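Local coordinates for protein putative isohexenylglutaconyl-CoA hydratase (Pseudomonas aeruginosa, PDB 4ZU2) that probably hydrates isohexenylglutaconyl-CoA in the breakdown of acyclic terpenes such as citronellate, at residues Cys122-Gly136 with Phe172-Cys186. Residues are numbered along the deposited sequence; the frame is centred on the assembly and turned at random.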
ATOM      1  N   CYS A 122      10.773  -4.686  -9.450  1.00 15.80           N
ATOM      2  CA  CYS A 122       9.631  -3.953  -8.943  1.00 21.22           C
ATOM      3  C   CYS A 122       8.483  -3.933  -9.917  1.00 21.53           C
ATOM      4  O   CYS A 122       7.402  -3.516  -9.554  1.00 26.69           O
ATOM      5  CB  CYS A 122      10.033  -2.511  -8.635  1.00 19.16           C
ATOM      6  SG  CYS A 122      10.928  -2.219  -7.127  1.00 18.57           S
ATOM      7  N   VAL A 123       8.718  -4.354 -11.158  1.00 23.10           N
ATOM      8  CA  VAL A 123       7.662  -4.337 -12.169  1.00 25.06           C
ATOM      9  C   VAL A 123       7.252  -5.733 -12.651  1.00 17.68           C
ATOM     10  O   VAL A 123       6.560  -5.885 -13.672  1.00 15.93           O
ATOM     11  CB  VAL A 123       8.018  -3.426 -13.374  1.00 21.50           C
ATOM     12  CG1 VAL A 123       8.422  -2.042 -12.871  1.00 16.55           C
ATOM     13  CG2 VAL A 123       9.095  -4.024 -14.223  1.00 20.47           C
ATOM     14  N   SER A 124       7.677  -6.747 -11.918  1.00 12.57           N
ATOM     15  CA  SER A 124       7.246  -8.108 -12.215  1.00 15.33           C
ATOM     16  C   SER A 124       5.838  -8.387 -11.609  1.00 13.89           C
ATOM     17  O   SER A 124       5.471  -7.821 -10.562  1.00 14.03           O
ATOM     18  CB  SER A 124       8.280  -9.110 -11.678  1.00 14.23           C
ATOM     19  OG  SER A 124       8.415  -8.992 -10.274  1.00 14.92           O
ATOM     20  N   ASP A 125       5.066  -9.253 -12.257  1.00 18.19           N
ATOM     21  CA  ASP A 125       3.840  -9.809 -11.646  1.00 17.52           C
ATOM     22  C   ASP A 125       4.166 -10.831 -10.534  1.00 25.85           C
ATOM     23  O   ASP A 125       3.472 -10.915  -9.544  1.00 25.41           O
ATOM     24  CB  ASP A 125       2.945 -10.472 -12.683  1.00 21.36           C
ATOM     25  CG  ASP A 125       2.540  -9.536 -13.793  1.00 20.73           C
ATOM     26  OD1 ASP A 125       2.042  -8.438 -13.471  1.00 22.19           O
ATOM     27  OD2 ASP A 125       2.721  -9.899 -14.969  1.00 20.78           O
ATOM     28  N   VAL A 126       5.248 -11.568 -10.707  1.00 26.39           N
ATOM     29  CA  VAL A 126       5.728 -12.513  -9.715  1.00 24.68           C
ATOM     30  C   VAL A 126       7.277 -12.478  -9.631  1.00 15.77           C
ATOM     31  O   VAL A 126       7.996 -12.664 -10.622  1.00 17.31           O
ATOM     32  CB  VAL A 126       5.200 -13.957 -10.026  1.00 35.00           C
ATOM     33  CG1 VAL A 126       5.509 -14.942  -8.869  1.00 40.04           C
ATOM     34  CG2 VAL A 126       3.715 -13.925 -10.275  1.00 32.02           C
ATOM     35  N   ALA A 127       7.772 -12.172  -8.446  1.00 16.13           N
ATOM     36  CA  ALA A 127       9.209 -12.224  -8.130  1.00 22.05           C
ATOM     37  C   ALA A 127       9.496 -13.356  -7.122  1.00 27.28           C
ATOM     38  O   ALA A 127       8.841 -13.466  -6.056  1.00 31.07           O
ATOM     39  CB  ALA A 127       9.646 -10.946  -7.557  1.00 15.29           C
ATOM     40  N   ILE A 128      10.448 -14.201  -7.491  1.00 27.98           N
ATOM     41  CA  ILE A 128      10.928 -15.297  -6.656  1.00 21.52           C
ATOM     42  C   ILE A 128      12.424 -15.036  -6.389  1.00 22.97           C
ATOM     43  O   ILE A 128      13.214 -15.023  -7.317  1.00 26.10           O
ATOM     44  CB  ILE A 128      10.758 -16.645  -7.397  1.00 26.03           C
ATOM     45  CG1 ILE A 128       9.281 -16.905  -7.770  1.00 22.07           C
ATOM     46  CG2 ILE A 128      11.290 -17.797  -6.555  1.00 24.44           C
ATOM     47  CD1 ILE A 128       9.074 -17.686  -9.043  1.00 19.65           C
ATOM     48  N   ALA A 129      12.816 -14.828  -5.134  1.00 19.33           N
ATOM     49  CA  ALA A 129      14.214 -14.492  -4.826  1.00 21.97           C
ATOM     50  C   ALA A 129      14.915 -15.613  -4.081  1.00 29.07           C
ATOM     51  O   ALA A 129      14.284 -16.394  -3.348  1.00 26.64           O
ATOM     52  CB  ALA A 129      14.287 -13.238  -4.008  1.00 22.28           C
ATOM     53  N   ALA A 130      16.228 -15.683  -4.292  1.00 28.27           N
ATOM     54  CA  ALA A 130      17.124 -16.498  -3.475  1.00 24.89           C
ATOM     55  C   ALA A 130      17.314 -15.794  -2.128  1.00 28.69           C
ATOM     56  O   ALA A 130      17.516 -14.589  -2.096  1.00 27.89           O
ATOM     57  CB  ALA A 130      18.436 -16.613  -4.178  1.00 27.20           C
ATOM     58  N   ALA A 131      17.250 -16.525  -1.017  1.00 25.80           N
ATOM     59  CA  ALA A 131      17.411 -15.919   0.306  1.00 25.39           C
ATOM     60  C   ALA A 131      18.681 -15.117   0.455  1.00 30.28           C
ATOM     61  O   ALA A 131      18.726 -14.195   1.263  1.00 36.63           O
ATOM     62  CB  ALA A 131      17.391 -17.007   1.403  1.00 33.42           C
ATOM     63  N   ASP A 132      19.729 -15.497  -0.269  1.00 32.43           N
ATOM     64  CA  ASP A 132      21.008 -14.802  -0.153  1.00 41.22           C
ATOM     65  C   ASP A 132      21.168 -13.694  -1.229  1.00 32.00           C
ATOM     66  O   ASP A 132      22.270 -13.187  -1.461  1.00 30.79           O
ATOM     67  CB  ASP A 132      22.169 -15.819  -0.205  1.00 46.48           C
ATOM     68  CG  ASP A 132      22.151 -16.675  -1.473  1.00 52.83           C
ATOM     69  OD1 ASP A 132      21.318 -16.382  -2.356  1.00 59.53           O
ATOM     70  OD2 ASP A 132      22.962 -17.636  -1.595  1.00 49.59           O
ATOM     71  N   ALA A 133      20.076 -13.337  -1.900  1.00 29.00           N
ATOM     72  CA  ALA A 133      20.101 -12.234  -2.852  1.00 24.83           C
ATOM     73  C   ALA A 133      20.358 -10.970  -2.059  1.00 26.30           C
ATOM     74  O   ALA A 133      19.971 -10.908  -0.903  1.00 26.43           O
ATOM     75  CB  ALA A 133      18.794 -12.164  -3.628  1.00 22.53           C
ATOM     76  N   GLN A 134      21.078  -9.997  -2.636  1.00 29.33           N
ATOM     77  CA  GLN A 134      21.248  -8.702  -1.979  1.00 30.46           C
ATOM     78  C   GLN A 134      20.667  -7.546  -2.822  1.00 29.16           C
ATOM     79  O   GLN A 134      21.113  -7.232  -3.946  1.00 21.13           O
ATOM     80  CB  GLN A 134      22.693  -8.437  -1.522  1.00 34.74           C
ATOM     81  CG  GLN A 134      23.169  -9.069  -0.123  1.00 95.47           C
ATOM     82  CD  GLN A 134      22.188  -8.955   1.089  1.00 75.51           C
ATOM     83  OE1 GLN A 134      21.072  -9.443   1.023  1.00 81.08           O
ATOM     84  NE2 GLN A 134      22.644  -8.368   2.209  1.00 65.53           N
ATOM     85  N   PHE A 135      19.648  -6.940  -2.217  1.00 29.30           N
ATOM     86  CA  PHE A 135      18.868  -5.843  -2.752  1.00 22.61           C
ATOM     87  C   PHE A 135      19.347  -4.512  -2.205  1.00 24.61           C
ATOM     88  O   PHE A 135      19.860  -4.422  -1.085  1.00 27.98           O
ATOM     89  CB  PHE A 135      17.389  -5.994  -2.341  1.00 24.78           C
ATOM     90  CG  PHE A 135      16.749  -7.233  -2.834  1.00 23.67           C
ATOM     91  CD1 PHE A 135      16.902  -8.428  -2.133  1.00 30.08           C
ATOM     92  CD2 PHE A 135      15.980  -7.223  -3.990  1.00 29.38           C
ATOM     93  CE1 PHE A 135      16.302  -9.608  -2.599  1.00 30.89           C
ATOM     94  CE2 PHE A 135      15.393  -8.390  -4.466  1.00 27.39           C
ATOM     95  CZ  PHE A 135      15.561  -9.591  -3.766  1.00 29.04           C
ATOM     96  N   GLY A 136      19.159  -3.463  -2.997  1.00 18.36           N
ATOM     97  CA  GLY A 136      19.478  -2.137  -2.528  1.00 21.81           C
ATOM     98  C   GLY A 136      19.265  -1.087  -3.594  1.00 17.54           C
ATOM     99  O   GLY A 136      19.138  -1.376  -4.784  1.00 14.27           O
ATOM    100  N   PHE A 172      19.858  -5.464   2.035  1.00 34.01           N
ATOM    101  CA  PHE A 172      18.998  -6.423   2.719  1.00 29.17           C
ATOM    102  C   PHE A 172      18.797  -7.599   1.799  1.00 29.24           C
ATOM    103  O   PHE A 172      18.980  -7.481   0.572  1.00 27.69           O
ATOM    104  CB  PHE A 172      17.631  -5.834   3.083  1.00 32.01           C
ATOM    105  CG  PHE A 172      16.841  -5.288   1.898  1.00 32.47           C
ATOM    106  CD1 PHE A 172      17.067  -4.007   1.431  1.00 31.41           C
ATOM    107  CD2 PHE A 172      15.880  -6.057   1.259  1.00 31.87           C
ATOM    108  CE1 PHE A 172      16.348  -3.502   0.355  1.00 29.03           C
ATOM    109  CE2 PHE A 172      15.153  -5.554   0.174  1.00 27.78           C
ATOM    110  CZ  PHE A 172      15.403  -4.277  -0.278  1.00 28.63           C
ATOM    111  N   ASP A 173      18.406  -8.725   2.389  1.00 28.49           N
ATOM    112  CA  ASP A 173      18.374  -9.982   1.681  1.00 26.19           C
ATOM    113  C   ASP A 173      17.008 -10.402   1.273  1.00 22.52           C
ATOM    114  O   ASP A 173      16.018  -9.702   1.535  1.00 18.95           O
ATOM    115  CB  ASP A 173      19.036 -11.085   2.514  1.00 35.92           C
ATOM    116  CG  ASP A 173      18.143 -11.607   3.646  1.00 42.75           C
ATOM    117  OD1 ASP A 173      17.336 -10.849   4.243  1.00 40.60           O
ATOM    118  OD2 ASP A 173      18.273 -12.806   3.945  1.00 49.76           O
ATOM    119  N   GLY A 174      16.972 -11.560   0.603  1.00 21.89           N
ATOM    120  CA  GLY A 174      15.744 -12.157   0.165  1.00 24.54           C
ATOM    121  C   GLY A 174      14.644 -12.313   1.213  1.00 30.81           C
ATOM    122  O   GLY A 174      13.468 -12.118   0.906  1.00 33.70           O
ATOM    123  N   ARG A 175      14.995 -12.713   2.429  1.00 32.47           N
ATOM    124  CA  ARG A 175      13.972 -13.033   3.417  1.00 30.03           C
ATOM    125  C   ARG A 175      13.327 -11.699   3.768  1.00 24.58           C
ATOM    126  O   ARG A 175      12.130 -11.609   3.897  1.00 25.61           O
ATOM    127  CB  ARG A 175      14.534 -13.723   4.684  1.00 31.22           C
ATOM    128  CG  ARG A 175      15.311 -15.072   4.508  1.00 76.56           C
ATOM    129  CD  ARG A 175      14.407 -16.330   4.291  1.00 56.13           C
ATOM    130  NE  ARG A 175      15.037 -17.566   4.779  1.00 50.57           N
ATOM    131  CZ  ARG A 175      14.978 -18.778   4.201  1.00 36.93           C
ATOM    132  NH1 ARG A 175      14.321 -19.000   3.074  1.00 18.09           N
ATOM    133  NH2 ARG A 175      15.636 -19.793   4.769  1.00 44.05           N
ATOM    134  N   GLU A 176      14.145 -10.663   3.881  1.00 23.53           N
ATOM    135  CA  GLU A 176      13.662  -9.320   4.105  1.00 28.49           C
ATOM    136  C   GLU A 176      12.810  -8.817   2.937  1.00 27.94           C
ATOM    137  O   GLU A 176      11.902  -8.002   3.151  1.00 30.68           O
ATOM    138  CB  GLU A 176      14.837  -8.373   4.329  1.00 32.78           C
ATOM    139  CG  GLU A 176      14.462  -6.904   4.330  1.00 35.57           C
ATOM    140  CD  GLU A 176      14.625  -6.224   5.643  1.00 38.10           C
ATOM    141  OE1 GLU A 176      13.627  -6.145   6.378  1.00 45.11           O
ATOM    142  OE2 GLU A 176      15.726  -5.734   5.933  1.00 35.86           O
ATOM    143  N   ALA A 177      13.077  -9.288   1.717  1.00 22.85           N
ATOM    144  CA  ALA A 177      12.403  -8.709   0.559  1.00 22.24           C
ATOM    145  C   ALA A 177      11.018  -9.284   0.422  1.00 29.01           C
ATOM    146  O   ALA A 177      10.141  -8.653  -0.131  1.00 30.11           O
ATOM    147  CB  ALA A 177      13.177  -8.903  -0.694  1.00 12.53           C
ATOM    148  N   LEU A 178      10.849 -10.499   0.927  1.00 32.60           N
ATOM    149  CA  LEU A 178       9.553 -11.120   1.108  1.00 32.84           C
ATOM    150  C   LEU A 178       8.748 -10.416   2.207  1.00 34.47           C
ATOM    151  O   LEU A 178       7.535 -10.209   2.087  1.00 34.20           O
ATOM    152  CB  LEU A 178       9.782 -12.581   1.477  1.00 33.80           C
ATOM    153  CG  LEU A 178       8.670 -13.621   1.337  1.00 33.72           C
ATOM    154  CD1 LEU A 178       8.256 -14.090   2.711  1.00 32.81           C
ATOM    155  CD2 LEU A 178       7.490 -13.101   0.533  1.00 29.08           C
ATOM    156  N   ARG A 179       9.425 -10.025   3.275  1.00 38.12           N
ATOM    157  CA  ARG A 179       8.735  -9.438   4.419  1.00 36.38           C
ATOM    158  C   ARG A 179       8.152  -8.073   4.061  1.00 35.02           C
ATOM    159  O   ARG A 179       7.024  -7.746   4.466  1.00 31.80           O
ATOM    160  CB  ARG A 179       9.682  -9.312   5.618  1.00 36.42           C
ATOM    161  CG  ARG A 179       8.998  -8.710   6.838  1.00 35.08           C
ATOM    162  CD  ARG A 179       9.895  -8.598   8.029  1.00 39.54           C
ATOM    163  NE  ARG A 179      10.921  -7.576   7.860  1.00 47.49           N
ATOM    164  CZ  ARG A 179      10.732  -6.277   8.078  1.00 57.40           C
ATOM    165  NH1 ARG A 179       9.543  -5.821   8.468  1.00 59.62           N
ATOM    166  NH2 ARG A 179      11.731  -5.423   7.889  1.00 59.83           N
ATOM    167  N   LEU A 180       8.931  -7.301   3.289  1.00 36.42           N
ATOM    168  CA  LEU A 180       8.587  -5.932   2.854  1.00 31.16           C
ATOM    169  C   LEU A 180       7.641  -5.909   1.668  1.00 30.90           C
ATOM    170  O   LEU A 180       7.226  -4.839   1.237  1.00 33.73           O
ATOM    171  CB  LEU A 180       9.863  -5.134   2.484  1.00 29.24           C
ATOM    172  CG  LEU A 180      10.877  -4.836   3.577  1.00 28.98           C
ATOM    173  CD1 LEU A 180      12.196  -4.253   3.043  1.00 36.12           C
ATOM    174  CD2 LEU A 180      10.286  -3.895   4.555  1.00 32.50           C
ATOM    175  N   GLY A 181       7.294  -7.077   1.133  1.00 30.95           N
ATOM    176  CA  GLY A 181       6.372  -7.157   0.008  1.00 24.44           C
ATOM    177  C   GLY A 181       7.020  -6.855  -1.339  1.00 28.00           C
ATOM    178  O   GLY A 181       6.343  -6.556  -2.342  1.00 22.52           O
ATOM    179  N   LEU A 182       8.344  -6.952  -1.382  1.00 27.19           N
ATOM    180  CA  LEU A 182       9.092  -6.595  -2.591  1.00 25.75           C
ATOM    181  C   LEU A 182       9.062  -7.738  -3.582  1.00 22.60           C
ATOM    182  O   LEU A 182       9.013  -7.554  -4.810  1.00 19.59           O
ATOM    183  CB  LEU A 182      10.546  -6.259  -2.220  1.00 21.65           C
ATOM    184  CG  LEU A 182      11.425  -5.870  -3.402  1.00 26.98           C
ATOM    185  CD1 LEU A 182      10.710  -4.917  -4.350  1.00 27.99           C
ATOM    186  CD2 LEU A 182      12.730  -5.218  -2.889  1.00 44.92           C
ATOM    187  N   VAL A 183       9.115  -8.944  -3.029  1.00 24.47           N
ATOM    188  CA  VAL A 183       9.007 -10.162  -3.820  1.00 20.20           C
ATOM    189  C   VAL A 183       7.922 -11.037  -3.175  1.00 17.90           C
ATOM    190  O   VAL A 183       7.512 -10.799  -2.015  1.00 17.94           O
ATOM    191  CB  VAL A 183      10.371 -10.894  -3.880  1.00 28.53           C
ATOM    192  CG1 VAL A 183      11.468  -9.949  -4.424  1.00 23.27           C
ATOM    193  CG2 VAL A 183      10.757 -11.463  -2.478  1.00 29.08           C
ATOM    194  N   HIS A 184       7.455 -12.026  -3.930  1.00 23.48           N
ATOM    195  CA  HIS A 184       6.317 -12.866  -3.545  1.00 21.74           C
ATOM    196  C   HIS A 184       6.713 -14.195  -2.894  1.00 25.80           C
ATOM    197  O   HIS A 184       5.924 -14.762  -2.166  1.00 26.10           O
ATOM    198  CB  HIS A 184       5.475 -13.178  -4.779  1.00 29.19           C
ATOM    199  CG  HIS A 184       4.837 -11.981  -5.417  1.00 32.05           C
ATOM    200  ND1 HIS A 184       5.410 -11.313  -6.470  1.00 24.94           N
ATOM    201  CD2 HIS A 184       3.656 -11.360  -5.164  1.00 33.74           C
ATOM    202  CE1 HIS A 184       4.619 -10.314  -6.833  1.00 33.25           C
ATOM    203  NE2 HIS A 184       3.548 -10.329  -6.066  1.00 34.71           N
ATOM    204  N   PHE A 185       7.913 -14.698  -3.197  1.00 25.85           N
ATOM    205  CA  PHE A 185       8.455 -15.911  -2.597  1.00 25.84           C
ATOM    206  C   PHE A 185       9.974 -15.770  -2.350  1.00 36.66           C
ATOM    207  O   PHE A 185      10.707 -15.182  -3.170  1.00 27.57           O
ATOM    208  CB  PHE A 185       8.286 -17.095  -3.562  1.00 29.87           C
ATOM    209  CG  PHE A 185       6.867 -17.298  -4.073  1.00 33.95           C
ATOM    210  CD1 PHE A 185       5.880 -17.847  -3.250  1.00 36.28           C
ATOM    211  CD2 PHE A 185       6.538 -16.989  -5.385  1.00 28.97           C
ATOM    212  CE1 PHE A 185       4.585 -18.048  -3.730  1.00 35.34           C
ATOM    213  CE2 PHE A 185       5.264 -17.190  -5.863  1.00 29.97           C
ATOM    214  CZ  PHE A 185       4.279 -17.720  -5.036  1.00 31.55           C
ATOM    215  N   CYS A 186      10.440 -16.368  -1.253  1.00 44.52           N
ATOM    216  CA  CYS A 186      11.865 -16.509  -0.962  1.00 44.13           C
ATOM    217  C   CYS A 186      12.177 -17.995  -0.798  1.00 44.97           C
ATOM    218  O   CYS A 186      11.600 -18.641   0.070  1.00 46.25           O
ATOM    219  CB  CYS A 186      12.203 -15.762   0.333  1.00 42.52           C
ATOM    220  SG  CYS A 186      13.962 -15.685   0.765  1.00 40.23           S
TER
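F185 ties strand 126-130 to strand 185-187 in parallel: its N donates to A127 O at 3.2 Å, an oxygen that also accepts from H184 N, and its O receives A129 N at 2.9 Å, so that its two bonds fall on either side of its bridge partner I128. The imidazole of H184 adds a side-chain bond to this ladder: A127 N donates to ND1 in the ring plane (3.2 Å, nearly straight at 168°), while NE2 is taken by T160 O of the second subunit, so both ring nitrogens are engaged and the ring's rotation is fixed. At the other end, strand 134-136 meets F172 antiparallel, with F135 N bonded to F172 O (2.9 Å) and F172 N returning a longer bond to F135 O.

Aromatic packing centres on F135. Its CB sits over the face of the F172 ring, 3.6 Å from the centroid; with chi1 at 57°, that ring turns back to lie under F135 CB. The ring planes differ by only 12°, yet the centroids are 5.5 Å apart and little of one ring lies over the other. A177 CB covers one face of the F135 ring, and L182 CD2 and V183 CG1 approach it obliquely.

Smaller apolar contacts complete the join. I128 CG1 and V126 CG1 press on the edge of the F185 ring, A127 CB meets V183 CB, and C186 SG touches A131.

D173 N-caps helix 174-179, accepting from E176 N, and a Schellman motif at G181 ends it. The two parallel strands are linked by a helical beta-alpha-beta connection, and strand 185-187 forms the edge of the six-stranded sheet within this chain, an arrangement of the crotonase fold, here abutting a neighbouring subunit of the trimer.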